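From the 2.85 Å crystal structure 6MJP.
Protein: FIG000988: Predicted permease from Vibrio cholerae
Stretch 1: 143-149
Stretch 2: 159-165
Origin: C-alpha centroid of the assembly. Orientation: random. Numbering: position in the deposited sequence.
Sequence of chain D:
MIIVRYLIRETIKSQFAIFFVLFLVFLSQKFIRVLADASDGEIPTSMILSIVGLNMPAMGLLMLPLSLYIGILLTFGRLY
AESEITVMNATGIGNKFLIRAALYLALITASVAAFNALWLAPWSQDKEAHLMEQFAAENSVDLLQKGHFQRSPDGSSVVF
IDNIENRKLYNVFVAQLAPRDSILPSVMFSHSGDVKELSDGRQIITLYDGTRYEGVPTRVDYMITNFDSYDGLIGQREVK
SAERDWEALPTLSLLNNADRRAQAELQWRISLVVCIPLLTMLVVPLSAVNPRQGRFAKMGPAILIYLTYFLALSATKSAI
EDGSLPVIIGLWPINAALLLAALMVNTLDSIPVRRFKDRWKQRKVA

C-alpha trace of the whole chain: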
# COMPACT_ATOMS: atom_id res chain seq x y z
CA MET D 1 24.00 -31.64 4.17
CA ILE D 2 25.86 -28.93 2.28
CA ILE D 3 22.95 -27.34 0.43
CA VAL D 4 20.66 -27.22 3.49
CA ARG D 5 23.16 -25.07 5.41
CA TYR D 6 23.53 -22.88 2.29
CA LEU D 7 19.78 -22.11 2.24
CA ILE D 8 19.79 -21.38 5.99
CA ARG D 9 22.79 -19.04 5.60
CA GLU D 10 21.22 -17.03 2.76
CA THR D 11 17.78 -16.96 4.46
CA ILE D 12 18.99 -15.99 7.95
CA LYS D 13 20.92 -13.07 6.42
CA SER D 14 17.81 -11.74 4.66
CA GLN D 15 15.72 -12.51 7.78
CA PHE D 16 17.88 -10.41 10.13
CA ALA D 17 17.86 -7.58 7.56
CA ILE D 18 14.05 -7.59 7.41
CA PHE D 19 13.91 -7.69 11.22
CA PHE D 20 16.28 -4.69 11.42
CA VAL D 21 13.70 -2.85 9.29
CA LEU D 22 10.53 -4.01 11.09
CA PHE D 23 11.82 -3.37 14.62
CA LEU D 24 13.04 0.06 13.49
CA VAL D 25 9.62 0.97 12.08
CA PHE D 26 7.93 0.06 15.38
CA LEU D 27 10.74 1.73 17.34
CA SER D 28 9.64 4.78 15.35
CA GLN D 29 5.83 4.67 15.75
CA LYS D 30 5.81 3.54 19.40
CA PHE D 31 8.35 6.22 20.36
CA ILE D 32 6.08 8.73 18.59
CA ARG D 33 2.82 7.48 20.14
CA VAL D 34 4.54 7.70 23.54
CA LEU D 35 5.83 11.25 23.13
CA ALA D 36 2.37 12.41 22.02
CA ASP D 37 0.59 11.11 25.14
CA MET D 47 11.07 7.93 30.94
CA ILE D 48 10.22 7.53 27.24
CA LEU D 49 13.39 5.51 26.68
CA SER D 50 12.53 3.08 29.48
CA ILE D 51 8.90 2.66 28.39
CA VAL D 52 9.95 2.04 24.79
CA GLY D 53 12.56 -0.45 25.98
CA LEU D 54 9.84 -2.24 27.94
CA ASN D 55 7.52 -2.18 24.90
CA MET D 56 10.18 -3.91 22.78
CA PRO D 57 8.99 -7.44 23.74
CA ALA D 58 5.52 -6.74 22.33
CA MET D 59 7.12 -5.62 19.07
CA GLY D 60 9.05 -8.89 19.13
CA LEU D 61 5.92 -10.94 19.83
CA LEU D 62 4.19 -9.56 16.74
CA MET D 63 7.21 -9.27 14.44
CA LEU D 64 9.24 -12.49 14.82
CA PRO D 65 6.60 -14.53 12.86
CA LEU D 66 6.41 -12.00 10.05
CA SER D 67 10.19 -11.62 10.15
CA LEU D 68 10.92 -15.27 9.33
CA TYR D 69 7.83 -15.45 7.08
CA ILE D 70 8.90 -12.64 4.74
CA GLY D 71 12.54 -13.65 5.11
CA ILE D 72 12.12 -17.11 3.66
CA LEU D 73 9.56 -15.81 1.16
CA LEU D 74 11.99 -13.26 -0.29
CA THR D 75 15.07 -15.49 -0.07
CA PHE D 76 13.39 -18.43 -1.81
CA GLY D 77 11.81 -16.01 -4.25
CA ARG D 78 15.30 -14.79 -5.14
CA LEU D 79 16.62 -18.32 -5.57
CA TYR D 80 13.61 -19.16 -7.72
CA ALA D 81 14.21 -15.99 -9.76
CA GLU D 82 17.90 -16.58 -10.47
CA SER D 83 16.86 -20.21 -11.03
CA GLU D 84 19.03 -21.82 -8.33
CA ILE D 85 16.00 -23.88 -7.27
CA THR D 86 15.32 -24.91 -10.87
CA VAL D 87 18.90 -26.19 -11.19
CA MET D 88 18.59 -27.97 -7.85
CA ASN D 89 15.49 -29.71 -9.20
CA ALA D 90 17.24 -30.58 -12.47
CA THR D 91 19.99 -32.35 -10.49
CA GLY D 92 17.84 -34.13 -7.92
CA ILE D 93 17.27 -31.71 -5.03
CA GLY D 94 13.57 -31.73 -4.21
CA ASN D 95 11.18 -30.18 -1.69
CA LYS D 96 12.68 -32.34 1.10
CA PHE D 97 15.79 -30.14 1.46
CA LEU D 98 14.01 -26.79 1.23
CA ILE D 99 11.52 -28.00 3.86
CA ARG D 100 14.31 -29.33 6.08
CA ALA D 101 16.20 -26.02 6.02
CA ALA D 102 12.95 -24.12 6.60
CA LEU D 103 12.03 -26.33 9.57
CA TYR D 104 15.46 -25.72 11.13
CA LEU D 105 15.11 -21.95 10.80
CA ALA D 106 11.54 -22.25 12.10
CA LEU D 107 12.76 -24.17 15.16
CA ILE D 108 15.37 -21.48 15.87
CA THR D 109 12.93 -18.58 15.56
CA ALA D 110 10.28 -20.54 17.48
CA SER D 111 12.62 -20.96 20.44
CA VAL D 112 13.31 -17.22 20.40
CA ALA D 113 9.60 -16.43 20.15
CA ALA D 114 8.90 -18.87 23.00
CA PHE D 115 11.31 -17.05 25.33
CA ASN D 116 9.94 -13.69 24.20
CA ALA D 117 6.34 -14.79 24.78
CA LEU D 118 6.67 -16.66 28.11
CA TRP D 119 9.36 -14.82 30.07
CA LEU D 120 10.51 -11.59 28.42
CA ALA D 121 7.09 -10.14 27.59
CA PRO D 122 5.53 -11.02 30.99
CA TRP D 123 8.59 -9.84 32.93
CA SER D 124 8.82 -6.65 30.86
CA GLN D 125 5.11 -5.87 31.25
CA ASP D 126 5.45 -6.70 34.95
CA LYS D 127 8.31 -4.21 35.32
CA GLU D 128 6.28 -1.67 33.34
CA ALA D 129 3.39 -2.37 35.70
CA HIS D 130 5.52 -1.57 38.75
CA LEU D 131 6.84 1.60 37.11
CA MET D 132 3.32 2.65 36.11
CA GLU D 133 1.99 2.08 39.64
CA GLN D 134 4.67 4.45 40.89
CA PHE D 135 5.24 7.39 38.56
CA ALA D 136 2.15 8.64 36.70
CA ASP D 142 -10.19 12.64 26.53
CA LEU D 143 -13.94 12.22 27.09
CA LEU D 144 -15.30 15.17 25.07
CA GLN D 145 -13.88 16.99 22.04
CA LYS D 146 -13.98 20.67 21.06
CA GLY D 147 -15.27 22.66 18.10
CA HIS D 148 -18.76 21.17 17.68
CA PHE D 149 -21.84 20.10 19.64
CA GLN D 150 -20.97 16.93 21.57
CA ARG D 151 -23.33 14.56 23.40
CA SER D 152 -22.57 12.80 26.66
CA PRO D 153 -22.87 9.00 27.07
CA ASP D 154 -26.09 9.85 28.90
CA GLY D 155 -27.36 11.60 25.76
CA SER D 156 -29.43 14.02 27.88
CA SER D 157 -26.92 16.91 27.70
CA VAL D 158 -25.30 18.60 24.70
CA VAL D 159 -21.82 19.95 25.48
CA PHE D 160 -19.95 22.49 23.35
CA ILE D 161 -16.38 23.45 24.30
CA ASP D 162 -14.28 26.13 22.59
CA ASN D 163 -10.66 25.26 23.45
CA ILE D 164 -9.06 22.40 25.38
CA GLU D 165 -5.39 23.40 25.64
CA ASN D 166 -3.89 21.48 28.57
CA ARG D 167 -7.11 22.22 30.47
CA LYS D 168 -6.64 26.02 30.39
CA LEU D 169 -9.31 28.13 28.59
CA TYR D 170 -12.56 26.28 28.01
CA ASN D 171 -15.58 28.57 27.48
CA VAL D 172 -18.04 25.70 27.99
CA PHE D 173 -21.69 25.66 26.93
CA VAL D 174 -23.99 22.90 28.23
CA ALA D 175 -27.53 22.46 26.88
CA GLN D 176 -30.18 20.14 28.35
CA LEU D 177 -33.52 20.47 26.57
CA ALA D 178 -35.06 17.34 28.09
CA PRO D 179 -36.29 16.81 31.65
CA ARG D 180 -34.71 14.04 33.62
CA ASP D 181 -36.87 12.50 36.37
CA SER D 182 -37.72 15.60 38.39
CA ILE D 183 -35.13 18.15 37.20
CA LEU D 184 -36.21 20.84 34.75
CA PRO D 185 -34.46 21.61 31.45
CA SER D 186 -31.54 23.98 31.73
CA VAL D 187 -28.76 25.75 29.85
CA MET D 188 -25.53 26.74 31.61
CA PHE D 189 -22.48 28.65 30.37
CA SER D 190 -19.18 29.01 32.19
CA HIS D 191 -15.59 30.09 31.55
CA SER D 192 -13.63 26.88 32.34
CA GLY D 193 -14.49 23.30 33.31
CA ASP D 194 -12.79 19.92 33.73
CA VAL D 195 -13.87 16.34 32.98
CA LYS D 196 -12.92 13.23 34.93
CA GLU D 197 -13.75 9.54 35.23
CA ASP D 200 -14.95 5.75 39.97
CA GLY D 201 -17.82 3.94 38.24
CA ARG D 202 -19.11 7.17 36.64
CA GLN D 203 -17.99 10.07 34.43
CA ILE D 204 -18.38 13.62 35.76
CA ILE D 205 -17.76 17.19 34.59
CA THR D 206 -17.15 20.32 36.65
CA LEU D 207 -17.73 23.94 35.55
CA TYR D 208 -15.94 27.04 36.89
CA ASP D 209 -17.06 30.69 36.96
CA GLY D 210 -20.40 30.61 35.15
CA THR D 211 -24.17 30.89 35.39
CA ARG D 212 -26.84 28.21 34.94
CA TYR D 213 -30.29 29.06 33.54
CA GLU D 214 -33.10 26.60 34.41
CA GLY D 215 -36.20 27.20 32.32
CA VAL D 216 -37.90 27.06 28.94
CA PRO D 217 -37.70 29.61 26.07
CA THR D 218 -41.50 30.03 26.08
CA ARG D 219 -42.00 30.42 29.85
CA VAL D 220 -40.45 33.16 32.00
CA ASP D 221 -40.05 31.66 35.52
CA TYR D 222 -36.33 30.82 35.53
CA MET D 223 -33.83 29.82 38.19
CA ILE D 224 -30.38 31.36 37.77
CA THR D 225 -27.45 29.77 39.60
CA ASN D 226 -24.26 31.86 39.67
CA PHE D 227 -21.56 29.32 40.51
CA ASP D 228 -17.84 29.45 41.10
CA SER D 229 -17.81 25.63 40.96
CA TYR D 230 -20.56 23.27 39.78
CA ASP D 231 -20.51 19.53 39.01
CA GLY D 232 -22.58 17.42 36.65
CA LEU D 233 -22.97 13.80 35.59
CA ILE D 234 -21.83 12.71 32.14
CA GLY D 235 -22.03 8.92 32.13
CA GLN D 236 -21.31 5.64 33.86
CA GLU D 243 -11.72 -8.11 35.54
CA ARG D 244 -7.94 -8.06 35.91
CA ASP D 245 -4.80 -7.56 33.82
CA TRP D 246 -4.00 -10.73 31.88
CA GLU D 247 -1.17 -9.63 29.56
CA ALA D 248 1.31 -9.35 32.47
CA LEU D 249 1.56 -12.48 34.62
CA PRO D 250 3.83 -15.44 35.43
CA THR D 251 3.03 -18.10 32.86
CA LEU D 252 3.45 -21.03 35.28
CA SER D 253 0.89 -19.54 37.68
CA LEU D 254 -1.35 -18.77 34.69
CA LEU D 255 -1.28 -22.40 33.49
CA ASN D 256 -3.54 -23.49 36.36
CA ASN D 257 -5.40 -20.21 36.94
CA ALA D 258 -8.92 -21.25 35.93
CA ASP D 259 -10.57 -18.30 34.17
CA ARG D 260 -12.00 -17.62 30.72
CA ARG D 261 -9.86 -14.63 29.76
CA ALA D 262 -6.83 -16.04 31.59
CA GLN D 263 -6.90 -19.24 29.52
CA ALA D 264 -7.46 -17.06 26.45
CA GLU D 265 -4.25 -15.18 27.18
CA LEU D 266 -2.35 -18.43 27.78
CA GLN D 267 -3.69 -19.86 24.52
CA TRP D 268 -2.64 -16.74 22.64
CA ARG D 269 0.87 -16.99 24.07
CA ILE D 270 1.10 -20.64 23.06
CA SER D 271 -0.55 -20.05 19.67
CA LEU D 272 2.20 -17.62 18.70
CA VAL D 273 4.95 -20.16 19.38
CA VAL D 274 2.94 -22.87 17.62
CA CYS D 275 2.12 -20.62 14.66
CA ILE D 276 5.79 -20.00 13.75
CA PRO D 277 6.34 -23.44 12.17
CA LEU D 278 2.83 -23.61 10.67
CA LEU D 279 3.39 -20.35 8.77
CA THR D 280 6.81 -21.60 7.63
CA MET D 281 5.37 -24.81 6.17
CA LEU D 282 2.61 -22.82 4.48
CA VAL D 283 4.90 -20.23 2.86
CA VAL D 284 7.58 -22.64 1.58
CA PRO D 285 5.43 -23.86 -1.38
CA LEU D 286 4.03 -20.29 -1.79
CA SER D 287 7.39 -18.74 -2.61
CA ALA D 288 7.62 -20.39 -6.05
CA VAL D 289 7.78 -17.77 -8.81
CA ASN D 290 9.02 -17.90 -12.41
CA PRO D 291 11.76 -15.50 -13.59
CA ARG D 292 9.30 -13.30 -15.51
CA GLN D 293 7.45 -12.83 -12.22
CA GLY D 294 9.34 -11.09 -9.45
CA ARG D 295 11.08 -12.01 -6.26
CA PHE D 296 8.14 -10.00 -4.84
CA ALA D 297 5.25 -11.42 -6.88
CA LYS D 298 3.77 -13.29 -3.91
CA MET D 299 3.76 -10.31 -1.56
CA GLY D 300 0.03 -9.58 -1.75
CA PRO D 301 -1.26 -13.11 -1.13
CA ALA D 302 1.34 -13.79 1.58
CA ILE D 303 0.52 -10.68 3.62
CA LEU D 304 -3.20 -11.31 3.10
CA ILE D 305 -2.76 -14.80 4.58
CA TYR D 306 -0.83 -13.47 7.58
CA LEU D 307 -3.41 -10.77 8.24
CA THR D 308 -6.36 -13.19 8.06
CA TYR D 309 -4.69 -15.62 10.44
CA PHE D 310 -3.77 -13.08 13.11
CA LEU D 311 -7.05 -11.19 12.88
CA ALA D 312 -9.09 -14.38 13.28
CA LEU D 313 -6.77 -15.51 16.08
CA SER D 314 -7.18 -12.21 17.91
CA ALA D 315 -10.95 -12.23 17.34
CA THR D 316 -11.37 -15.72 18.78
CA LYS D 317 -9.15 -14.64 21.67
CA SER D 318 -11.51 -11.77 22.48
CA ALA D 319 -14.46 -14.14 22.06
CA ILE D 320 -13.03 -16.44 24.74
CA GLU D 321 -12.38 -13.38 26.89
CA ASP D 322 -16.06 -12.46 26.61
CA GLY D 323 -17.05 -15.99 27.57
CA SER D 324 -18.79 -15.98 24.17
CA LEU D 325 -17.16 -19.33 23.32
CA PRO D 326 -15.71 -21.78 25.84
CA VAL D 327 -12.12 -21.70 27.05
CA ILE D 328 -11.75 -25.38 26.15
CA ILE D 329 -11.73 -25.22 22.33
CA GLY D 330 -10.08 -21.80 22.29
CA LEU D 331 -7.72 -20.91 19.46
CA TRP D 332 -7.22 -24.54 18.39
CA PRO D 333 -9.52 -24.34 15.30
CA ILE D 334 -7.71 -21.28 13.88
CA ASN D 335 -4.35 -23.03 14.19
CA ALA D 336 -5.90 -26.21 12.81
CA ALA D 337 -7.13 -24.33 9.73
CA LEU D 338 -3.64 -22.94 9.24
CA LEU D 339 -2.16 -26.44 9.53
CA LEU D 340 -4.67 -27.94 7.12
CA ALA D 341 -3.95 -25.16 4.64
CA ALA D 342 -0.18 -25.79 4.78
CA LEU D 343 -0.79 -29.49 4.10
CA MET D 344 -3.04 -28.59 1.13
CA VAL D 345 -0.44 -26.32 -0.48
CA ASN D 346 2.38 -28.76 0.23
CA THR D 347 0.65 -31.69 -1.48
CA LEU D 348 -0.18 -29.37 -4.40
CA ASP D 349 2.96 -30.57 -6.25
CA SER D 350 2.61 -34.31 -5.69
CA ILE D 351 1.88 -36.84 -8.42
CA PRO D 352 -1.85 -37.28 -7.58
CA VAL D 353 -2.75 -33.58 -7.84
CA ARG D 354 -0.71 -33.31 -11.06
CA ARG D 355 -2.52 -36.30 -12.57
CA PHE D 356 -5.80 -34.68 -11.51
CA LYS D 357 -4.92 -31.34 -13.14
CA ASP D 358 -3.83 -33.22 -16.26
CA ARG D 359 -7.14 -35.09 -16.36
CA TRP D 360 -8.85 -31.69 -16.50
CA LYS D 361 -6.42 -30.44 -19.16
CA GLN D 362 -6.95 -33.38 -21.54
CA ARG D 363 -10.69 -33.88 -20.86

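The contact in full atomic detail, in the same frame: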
# COMPACT_ATOMS: atom_id res chain seq x y z
N LEU D 143 -12.56 12.68 27.11
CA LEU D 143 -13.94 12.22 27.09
C LEU D 143 -14.83 13.03 26.15
O LEU D 143 -15.79 12.48 25.60
CB LEU D 143 -14.54 12.27 28.50
N LEU D 144 -14.53 14.32 25.96
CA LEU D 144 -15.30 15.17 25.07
C LEU D 144 -14.34 16.03 24.25
O LEU D 144 -13.33 16.50 24.77
CB LEU D 144 -16.29 16.05 25.83
N GLN D 145 -14.67 16.20 22.97
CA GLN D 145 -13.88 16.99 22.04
C GLN D 145 -14.40 18.42 21.96
O GLN D 145 -15.43 18.77 22.55
CB GLN D 145 -13.90 16.34 20.65
N LYS D 146 -13.67 19.26 21.23
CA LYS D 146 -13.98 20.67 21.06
C LYS D 146 -14.39 20.96 19.63
O LYS D 146 -14.21 20.14 18.73
CB LYS D 146 -12.78 21.53 21.46
N GLY D 147 -14.97 22.15 19.42
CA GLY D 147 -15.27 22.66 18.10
C GLY D 147 -16.70 22.44 17.61
O GLY D 147 -17.14 23.17 16.71
N HIS D 148 -17.41 21.45 18.15
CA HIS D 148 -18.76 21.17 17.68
C HIS D 148 -19.60 20.66 18.85
O HIS D 148 -19.08 20.43 19.95
CB HIS D 148 -18.76 20.17 16.53
CG HIS D 148 -18.23 18.82 16.91
ND1 HIS D 148 -16.91 18.61 17.25
CD2 HIS D 148 -18.84 17.62 17.01
CE1 HIS D 148 -16.73 17.34 17.54
NE2 HIS D 148 -17.89 16.71 17.41
N PHE D 149 -20.89 20.48 18.60
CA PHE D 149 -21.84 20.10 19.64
C PHE D 149 -21.68 18.61 19.95
O PHE D 149 -22.04 17.76 19.13
CB PHE D 149 -23.27 20.44 19.23
CG PHE D 149 -23.55 21.93 19.18
CD1 PHE D 149 -23.28 22.66 18.03
CD2 PHE D 149 -24.09 22.60 20.28
CE1 PHE D 149 -23.53 24.03 17.98
CE2 PHE D 149 -24.34 23.97 20.23
CZ PHE D 149 -24.06 24.68 19.07
N VAL D 159 -22.96 19.17 25.01
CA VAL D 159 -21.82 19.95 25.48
C VAL D 159 -21.10 20.55 24.28
O VAL D 159 -20.94 19.89 23.25
CB VAL D 159 -20.86 19.10 26.32
CG1 VAL D 159 -19.81 19.97 26.98
CG2 VAL D 159 -21.63 18.30 27.36
N PHE D 160 -20.67 21.80 24.41
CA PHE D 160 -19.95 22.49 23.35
C PHE D 160 -18.81 23.26 24.01
O PHE D 160 -19.04 24.21 24.76
CB PHE D 160 -20.88 23.43 22.57
CG PHE D 160 -20.18 24.25 21.52
CD1 PHE D 160 -20.04 23.77 20.23
CD2 PHE D 160 -19.67 25.50 21.83
CE1 PHE D 160 -19.39 24.53 19.26
CE2 PHE D 160 -19.02 26.26 20.87
CZ PHE D 160 -18.88 25.77 19.58
N ILE D 161 -17.58 22.84 23.73
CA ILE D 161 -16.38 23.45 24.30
C ILE D 161 -15.65 24.20 23.19
O ILE D 161 -15.66 23.77 22.03
CB ILE D 161 -15.47 22.39 24.95
CG1 ILE D 161 -16.28 21.49 25.88
CG2 ILE D 161 -14.34 23.05 25.74
CD1 ILE D 161 -16.58 20.14 25.28
N ASP D 162 -15.04 25.33 23.55
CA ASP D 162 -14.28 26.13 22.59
C ASP D 162 -12.85 25.63 22.43
O ASP D 162 -12.45 25.20 21.34
CB ASP D 162 -14.26 27.60 23.02
CG ASP D 162 -15.57 28.31 22.75
OD1 ASP D 162 -16.53 27.62 22.35
OD2 ASP D 162 -15.63 29.54 22.93
N ASN D 163 -12.06 25.69 23.50
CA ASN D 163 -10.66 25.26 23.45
C ASN D 163 -10.35 24.35 24.63
O ASN D 163 -10.79 24.60 25.76
CB ASN D 163 -9.70 26.47 23.46
CG ASN D 163 -9.64 27.19 22.11
OD1 ASN D 163 -9.84 26.58 21.05
ND2 ASN D 163 -9.36 28.49 22.14
N ILE D 164 -9.60 23.29 24.36
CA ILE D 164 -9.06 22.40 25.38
C ILE D 164 -7.56 22.37 25.16
O ILE D 164 -7.04 21.56 24.39
CB ILE D 164 -9.66 20.99 25.31
CG1 ILE D 164 -11.18 21.04 25.47
CG2 ILE D 164 -9.06 20.08 26.36
CD1 ILE D 164 -11.83 19.68 25.31
N GLU D 165 -6.84 23.28 25.81
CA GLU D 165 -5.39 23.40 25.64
C GLU D 165 -4.74 23.15 26.99
O GLU D 165 -4.51 24.09 27.76
CB GLU D 165 -5.01 24.77 25.07

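The two stretches lie side by side and run in opposite directions. Lys146 sits beside Ile161, with CA atoms 4.9 Å apart, and Phe149 sits beside Phe160 at 4.8 Å. Stretch 1 has no regular secondary structure. Stretch 2 carries the end of a strand at Val159 and Phe160 and continues as loop or turn. Together they bury 441 Å².

One hydrogen bond joins the two backbones. Gly147 N donates to Ile161 O at 3.1 Å, and the N-H...O angle of 175° is almost straight. The rest of the contact is mainly van der Waals packing.

Gly147 has phi/psi of 97/-23. At these angles a CB would be jammed against the carbonyl oxygen of Lys146, so the backbone itself calls for glycine. A CB here would point away from stretch 2.

Phe160 is the most heavily covered residue of the contact. Its CA-to-CB bond points toward stretch 1. With chi1 at 176° (t) and chi2 at 90°, the ring extends alongside the backbone of residues 147 to 149. Phe160 CD1 lies 3.4 Å from His148 C and 3.8 Å from Phe149 N. Both backbone atoms meet the ring at its edge, near its plane. Phe160 CE1 is 3.7 Å from Gly147 O.

Phe149 leaves its backbone sideways, with chi1 at -69° (m) and chi2 at 87°. This places one face of its ring over Phe160 CD1. The two ring centroids are 4.8 Å apart and the planes meet at 36°, an oblique aromatic pair. Phe149 CD2 also touches Phe160 CB at 4.0 Å, so the apolar contact includes the base of the Phe160 side chain.

Ile161 also points sideways. Its chi1 is -49° (m), but chi2 is 103°, between the usual wells. In this conformation CD1 lies 4.1 Å from Leu144 CB, an apolar contact, and 3.3 Å from Gln145 O. The methyl is thus close to a polar backbone atom as well as to carbon.

Ile164 points toward stretch 1 in a regular m, t conformation, with chi1 at -59° and chi2 at 177°. The extended chain carries CD1 to 3.6 Å from Leu144 O. Nearer its base, Ile164 CG1 is 4.3 Å from Lys146 CB.

Lys146 CB also lies 3.7 Å from Asp162 O. Leu144, Gln145 and Lys146 are modelled only as far as CB, so their outer atoms cannot be assigned a role. Leu144 CB points toward stretch 2, Lys146 CB sideways and Gln145 CB away.

His148 CB points away from stretch 2. Its chi1 of 63° (p) brings the imidazole back along its own stretch, where ND1 makes a weak hydrogen bond to Lys146 O at 3.4 Å and 141°. Its contribution across the interface is therefore through the backbone. Val159 and Asp162 also point away. Val159 O approaches Phe149 C at 3.6 Å, while Asp162 OD2 is hydrogen-bonded elsewhere in the structure.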